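Local coordinates for protein polyketide synthase (Lyngbya majuscula 19L, PDB 3QIT) that probably hydrolyses the thioester of the finished polyketide chain and, with loss of sulfate and carbon dioxide, yields the terminal alkene of curacin A, at residues M4-L9 with A186-Q191; A164-R169 with V197-D202. All blocks are in the same frame, centred on the assembly; numbering follows the deposited sequence.

Interaction 1. Residues M4-L9 with A186-Q191; sequences MEEKFL and AQRITQ
The guanidinium of Arg188 is met at its edge by Glu6: the carboxylate carbon CD and the oxygen OE2 both lie in the guanidinium plane. In one of two modelled conformers of Met4, and so with less certainty, Met4 CE approaches the same group obliquely, 3.8 Å from Arg188 NE. In this alpha/beta hydrolase fold the contact ties strand 5-11, the outermost strand at one end of the central sheet, to the C-terminal end of helix 179-188, from which Arg188 projects. The salt bridge is a side-on grip in which both donors use one oxygen: Arg188 NE to Glu6 OE2 is 2.9 Å, and Arg188 NH2 to the same Glu6 OE2 is also 2.9 Å. Neither bond is straight, with N-H...O angles of 151° and 143°. The carboxylate and guanidinium planes stand 63° apart, so the flat groups are twisted rather than coplanar. The backbones stay distant, the closest CA pair, Glu6 and Arg188, being 11.7 Å apart. With CG anti to the backbone N and the chain extended as far as NE, Arg188 spans most of that gap. NH2 is shared with a second carboxylate, Asp60, in a further salt bridge, and NH1 donates to Gln38 OE1, consistent with a guanidinium fixed in rotation. A leucine in place of Arg188 would probably leave the carboxylates of Glu6 and Asp60 without their shared cationic mate. Arg188 NE meets Glu6 OE2 nearly along the C-O axis, whereas NH2 comes from above the carboxylate plane.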
loop_
_atom_site.group_PDB
_atom_site.type_symbol
_atom_site.label_atom_id
_atom_site.label_comp_id
_atom_site.label_asym_id
_atom_site.label_seq_id
_atom_site.Cartn_x
_atom_site.Cartn_y
_atom_site.Cartn_z
ATOM N N MET B 4 -3.511 7.877 -31.722
ATOM C CA MET B 4 -3.023 7.199 -30.537
ATOM C C MET B 4 -3.131 5.685 -30.700
ATOM O O MET B 4 -4.133 5.195 -31.211
ATOM C CB MET B 4 -3.841 7.638 -29.329
ATOM C CG MET B 4 -3.198 7.262 -28.017
ATOM S SD MET B 4 -4.253 7.643 -26.620
ATOM C CE MET B 4 -5.515 6.387 -26.776
ATOM N N GLU B 5 -2.091 4.967 -30.282
ATOM C CA GLU B 5 -2.135 3.488 -30.179
ATOM C C GLU B 5 -2.205 3.104 -28.704
ATOM O O GLU B 5 -1.690 3.818 -27.831
ATOM C CB GLU B 5 -0.861 2.869 -30.709
ATOM C CG GLU B 5 -0.481 3.201 -32.126
ATOM C CD GLU B 5 0.767 2.426 -32.541
ATOM O OE1 GLU B 5 0.773 1.873 -33.657
ATOM O OE2 GLU B 5 1.725 2.348 -31.734
ATOM N N GLU B 6 -2.774 1.933 -28.416
ATOM C CA GLU B 6 -2.751 1.423 -27.056
ATOM C C GLU B 6 -2.039 0.072 -27.067
ATOM O O GLU B 6 -2.298 -0.738 -27.948
ATOM C CB GLU B 6 -4.173 1.191 -26.543
ATOM C CG GLU B 6 -4.941 2.477 -26.250
ATOM C CD GLU B 6 -6.386 2.203 -25.864
ATOM O OE1 GLU B 6 -6.940 1.151 -26.273
ATOM O OE2 GLU B 6 -6.975 3.060 -25.168
ATOM N N LYS B 7 -1.122 -0.152 -26.127
ATOM C CA LYS B 7 -0.521 -1.486 -25.969
ATOM C C LYS B 7 -0.606 -1.847 -24.497
ATOM O O LYS B 7 -0.360 -0.994 -23.640
ATOM C CB LYS B 7 0.954 -1.517 -26.374
ATOM C CG LYS B 7 1.263 -1.014 -27.788
ATOM C CD LYS B 7 0.689 -1.927 -28.876
ATOM C CE LYS B 7 0.707 -1.212 -30.209
ATOM N NZ LYS B 7 0.713 -2.175 -31.317
ATOM N N PHE B 8 -0.924 -3.103 -24.195
ATOM C CA PHE B 8 -1.086 -3.496 -22.789
ATOM C C PHE B 8 0.101 -4.290 -22.286
ATOM O O PHE B 8 0.694 -5.078 -23.035
ATOM C CB PHE B 8 -2.392 -4.262 -22.592
ATOM C CG PHE B 8 -3.595 -3.371 -22.609
ATOM C CD1 PHE B 8 -4.117 -2.913 -23.823
ATOM C CD2 PHE B 8 -4.146 -2.910 -21.427
ATOM C CE1 PHE B 8 -5.192 -2.028 -23.846
ATOM C CE2 PHE B 8 -5.260 -2.042 -21.443
ATOM C CZ PHE B 8 -5.782 -1.610 -22.673
ATOM N N LEU B 9 0.458 -4.042 -21.025
ATOM C CA LEU B 9 1.590 -4.700 -20.369
ATOM C C LEU B 9 1.045 -5.326 -19.079
ATOM O O LEU B 9 0.325 -4.676 -18.348
ATOM C CB LEU B 9 2.687 -3.680 -20.055
ATOM C CG LEU B 9 3.961 -4.087 -19.317
ATOM C CD1 LEU B 9 4.710 -5.127 -20.149
ATOM C CD2 LEU B 9 4.849 -2.886 -19.062
ATOM N N ALA B 186 -13.885 11.924 -22.843
ATOM C CA ALA B 186 -15.068 11.288 -22.219
ATOM C C ALA B 186 -15.417 9.940 -22.858
ATOM O O ALA B 186 -15.797 9.002 -22.166
ATOM C CB ALA B 186 -16.281 12.239 -22.267
ATOM N N GLN B 187 -15.344 9.875 -24.196
ATOM C CA GLN B 187 -15.490 8.657 -24.979
ATOM C C GLN B 187 -14.639 7.523 -24.436
ATOM O O GLN B 187 -15.114 6.397 -24.290
ATOM C CB GLN B 187 -15.062 9.009 -26.429
ATOM C CG GLN B 187 -15.058 7.940 -27.504
ATOM C CD GLN B 187 -14.699 8.559 -28.887
ATOM O OE1 GLN B 187 -13.572 8.995 -29.112
ATOM N NE2 GLN B 187 -15.664 8.599 -29.791
ATOM N N ARG B 188 -13.405 7.837 -24.059
ATOM C CA ARG B 188 -12.488 6.811 -23.604
ATOM C C ARG B 188 -12.810 6.301 -22.189
ATOM O O ARG B 188 -12.574 5.136 -21.872
ATOM C CB ARG B 188 -11.040 7.307 -23.695
ATOM C CG ARG B 188 -10.022 6.214 -23.426
ATOM C CD ARG B 188 -8.672 6.571 -24.015
ATOM N NE ARG B 188 -7.699 5.492 -23.809
ATOM C CZ ARG B 188 -6.862 5.382 -22.773
ATOM N NH1 ARG B 188 -6.879 6.276 -21.795
ATOM N NH2 ARG B 188 -6.006 4.354 -22.720
ATOM N N ILE B 189 -13.358 7.182 -21.358
ATOM C CA ILE B 189 -13.539 6.868 -19.939
ATOM C C ILE B 189 -14.984 6.868 -19.484
ATOM O O ILE B 189 -15.268 7.146 -18.329
ATOM C CB ILE B 189 -12.676 7.751 -19.016
ATOM C CG1 ILE B 189 -12.928 9.262 -19.242
ATOM C CG2 ILE B 189 -11.175 7.339 -19.163
ATOM C CD1 ILE B 189 -12.379 10.130 -18.065
ATOM N N THR B 190 -15.888 6.509 -20.387
ATOM C CA THR B 190 -17.279 6.245 -19.973
ATOM C C THR B 190 -17.715 4.847 -20.408
ATOM O O THR B 190 -17.149 4.272 -21.357
ATOM C CB THR B 190 -18.266 7.285 -20.502
ATOM O OG1 THR B 190 -18.058 7.487 -21.911
ATOM C CG2 THR B 190 -18.085 8.610 -19.759
ATOM N N GLN B 191 -18.745 4.326 -19.739
ATOM C CA GLN B 191 -19.283 3.011 -20.061
ATOM C C GLN B 191 -20.746 3.004 -19.652
ATOM O O GLN B 191 -21.124 3.736 -18.710
ATOM C CB GLN B 191 -18.509 1.905 -19.327
ATOM C CG GLN B 191 -18.770 1.889 -17.807
ATOM C CD GLN B 191 -17.892 0.924 -17.012
ATOM O OE1 GLN B 191 -18.080 0.783 -15.809
ATOM N NE2 GLN B 191 -16.920 0.296 -17.665
#

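Interaction 2. Residues A164-R169 with V197-D202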
loop_
_atom_site.group_PDB
_atom_site.type_symbol
_atom_site.label_atom_id
_atom_site.label_comp_id
_atom_site.label_asym_id
_atom_site.label_seq_id
_atom_site.Cartn_x
_atom_site.Cartn_y
_atom_site.Cartn_z
ATOM N N ALA B 164 -21.957 13.118 -24.079
ATOM C CA ALA B 164 -21.877 14.581 -24.232
ATOM C C ALA B 164 -21.941 15.293 -22.866
ATOM O O ALA B 164 -21.279 16.301 -22.660
ATOM C CB ALA B 164 -23.007 15.084 -25.120
ATOM N N THR B 165 -22.757 14.770 -21.960
ATOM C CA THR B 165 -22.881 15.338 -20.608
ATOM C C THR B 165 -21.586 15.134 -19.808
ATOM O O THR B 165 -21.128 16.048 -19.124
ATOM C CB THR B 165 -24.117 14.778 -19.888
ATOM O OG1 THR B 165 -25.295 15.132 -20.635
ATOM C CG2 THR B 165 -24.222 15.336 -18.465
ATOM N N ALA B 166 -20.957 13.960 -19.961
ATOM C CA ALA B 166 -19.683 13.691 -19.303
ATOM C C ALA B 166 -18.637 14.616 -19.876
ATOM O O ALA B 166 -17.818 15.173 -19.131
ATOM C CB ALA B 166 -19.246 12.231 -19.504
ATOM N N ALA B 167 -18.645 14.782 -21.202
ATOM C CA ALA B 167 -17.678 15.698 -21.822
ATOM C C ALA B 167 -17.860 17.124 -21.324
ATOM O O ALA B 167 -16.877 17.815 -21.110
ATOM C CB ALA B 167 -17.798 15.664 -23.346
ATOM N N SER B 168 -19.106 17.561 -21.153
ATOM C CA SER B 168 -19.379 18.908 -20.637
ATOM C C SER B 168 -18.759 19.098 -19.252
ATOM O O SER B 168 -18.202 20.167 -18.940
ATOM C CB SER B 168 -20.887 19.163 -20.581
ATOM O OG SER B 168 -21.446 19.141 -21.882
ATOM N N ARG B 169 -18.868 18.065 -18.416
ATOM C CA ARG B 169 -18.257 18.105 -17.102
ATOM C C ARG B 169 -16.734 18.233 -17.200
ATOM O O ARG B 169 -16.131 18.970 -16.433
ATOM C CB ARG B 169 -18.642 16.881 -16.260
ATOM C CG ARG B 169 -18.084 16.975 -14.842
ATOM C CD ARG B 169 -18.818 16.077 -13.883
ATOM N NE ARG B 169 -20.129 16.624 -13.536
ATOM C CZ ARG B 169 -20.904 16.123 -12.579
ATOM N NH1 ARG B 169 -20.487 15.081 -11.874
ATOM N NH2 ARG B 169 -22.093 16.656 -12.329
ATOM N N VAL B 197 -24.613 6.502 -18.735
ATOM C CA VAL B 197 -23.184 6.136 -18.757
ATOM C C VAL B 197 -22.514 6.666 -17.498
ATOM O O VAL B 197 -22.947 7.664 -16.940
ATOM C CB VAL B 197 -22.430 6.646 -20.013
ATOM C CG1 VAL B 197 -23.095 6.105 -21.280
ATOM C CG2 VAL B 197 -22.355 8.193 -20.049
ATOM N N ARG B 198 -21.476 5.976 -17.063
ATOM C CA ARG B 198 -20.728 6.390 -15.882
ATOM C C ARG B 198 -19.259 6.431 -16.244
ATOM O O ARG B 198 -18.840 5.840 -17.261
ATOM C CB ARG B 198 -20.946 5.412 -14.742
ATOM C CG ARG B 198 -20.355 4.026 -14.986
ATOM C CD ARG B 198 -20.537 3.105 -13.764
ATOM N NE ARG B 198 -19.988 1.774 -14.027
ATOM C CZ ARG B 198 -19.996 0.751 -13.166
ATOM N NH1 ARG B 198 -20.513 0.888 -11.950
ATOM N NH2 ARG B 198 -19.480 -0.416 -13.530
ATOM N N TRP B 199 -18.463 7.103 -15.413
ATOM C CA TRP B 199 -17.022 7.029 -15.571
ATOM C C TRP B 199 -16.525 5.597 -15.451
ATOM O O TRP B 199 -17.051 4.823 -14.661
ATOM C CB TRP B 199 -16.294 7.852 -14.511
ATOM C CG TRP B 199 -16.629 9.335 -14.501
ATOM C CD1 TRP B 199 -17.114 10.037 -13.444
ATOM C CD2 TRP B 199 -16.447 10.280 -15.571
ATOM N NE1 TRP B 199 -17.226 11.372 -13.769
ATOM C CE2 TRP B 199 -16.864 11.542 -15.085
ATOM C CE3 TRP B 199 -15.979 10.182 -16.903
ATOM C CZ2 TRP B 199 -16.824 12.704 -15.868
ATOM C CZ3 TRP B 199 -15.937 11.339 -17.687
ATOM C CH2 TRP B 199 -16.371 12.586 -17.165
ATOM N N SER B 200 -15.512 5.250 -16.237
ATOM C CA SER B 200 -15.013 3.878 -16.225
ATOM C C SER B 200 -13.684 3.736 -15.461
ATOM O O SER B 200 -13.153 2.632 -15.324
ATOM C CB SER B 200 -14.908 3.350 -17.659
ATOM O OG SER B 200 -13.972 4.122 -18.365
ATOM N N TRP B 201 -13.194 4.844 -14.923
ATOM C CA TRP B 201 -12.102 4.809 -13.938
ATOM C C TRP B 201 -12.664 4.396 -12.556
ATOM O O TRP B 201 -13.881 4.335 -12.360
ATOM C CB TRP B 201 -11.314 6.127 -13.924
ATOM C CG TRP B 201 -12.100 7.403 -13.724
ATOM C CD1 TRP B 201 -12.583 8.244 -14.709
ATOM C CD2 TRP B 201 -12.493 7.981 -12.468
ATOM N NE1 TRP B 201 -13.215 9.339 -14.124
ATOM C CE2 TRP B 201 -13.175 9.188 -12.754
ATOM C CE3 TRP B 201 -12.281 7.619 -11.122
ATOM C CZ2 TRP B 201 -13.694 10.009 -11.744
ATOM C CZ3 TRP B 201 -12.792 8.449 -10.110
ATOM C CH2 TRP B 201 -13.495 9.625 -10.438
ATOM N N ASP B 202 -11.781 4.070 -11.621
ATOM C CA ASP B 202 -12.220 3.446 -10.355
ATOM C C ASP B 202 -12.720 4.501 -9.380
ATOM O O ASP B 202 -11.925 5.286 -8.881
ATOM C CB ASP B 202 -11.046 2.686 -9.717
ATOM C CG ASP B 202 -11.487 1.740 -8.611
ATOM O OD1 ASP B 202 -12.564 1.974 -8.004
ATOM O OD2 ASP B 202 -10.751 0.759 -8.343
HETATM O O HOH W 1 -17.956 13.538 -11.948
#
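Apolar packing brings Ala166 against the six-membered ring of Trp199. Ala166 CB lies 3.7 Å from Trp199 CH2 and 3.9 Å from Trp199 CZ3, so the methyl meets the far end of the indole. The backbone of the same alanine takes part too, Ala166 O standing 3.6 Å from Trp199 CH2 in an oblique approach. Trp199 CG is anti to the carbonyl carbon (chi1 -59°), and this rotamer carries the ring end to the helix although the CA-CB bond sets off neither toward nor away from it. One turn on, Arg169 CD lies at the edge of the indole, near its plane, in a looser approach of 4.4 Å to Trp199 CZ2.

These contacts lay helix 163-173 against strand 196-199, the second strand of a two-stranded antiparallel hairpin that is separate from the central sheet of the alpha/beta hydrolase fold. Phe160 and His157, which precede the helix, each meet Trp199 edge-to-face.

Polar linkage across the segments runs through a water. It accepts from Trp199 NE1 at 2.9 Å and from Arg169 NH1 at 3.0 Å, lying in the plane of both the indole and the guanidinium; the buried indole N-H is thereby satisfied.

Within 197-202, atoms of each tryptophan lie over a face of the other: Trp201 NE1 is 3.3 Å above the Trp199 plane, offset toward the rim. In return, Trp199 CB lies 3.4 Å above a face of the Trp201 ring, again displaced toward its rim.

How the interactions relate
The centres of interactions 1 and 2 lie about 14 Å apart, on the same side of the chain's centre. Along the chain their segments alternate, in the order 4-9, 164-169, 186-191, 197-202. Helices 163-173 and 179-188 are successive, and so are strands 190-193 and 196-199, which pair as the hairpin. The two contacts meet directly there: Ile189 O is 2.8 Å from Ser200 N, and Gln191 OE1 is 2.8 Å from Arg198 NE, both probable hydrogen bonds. Interaction 2 thus joins parts of one helix-and-hairpin unit, whereas interaction 1 connects that unit to the N-terminal edge strand of the central sheet.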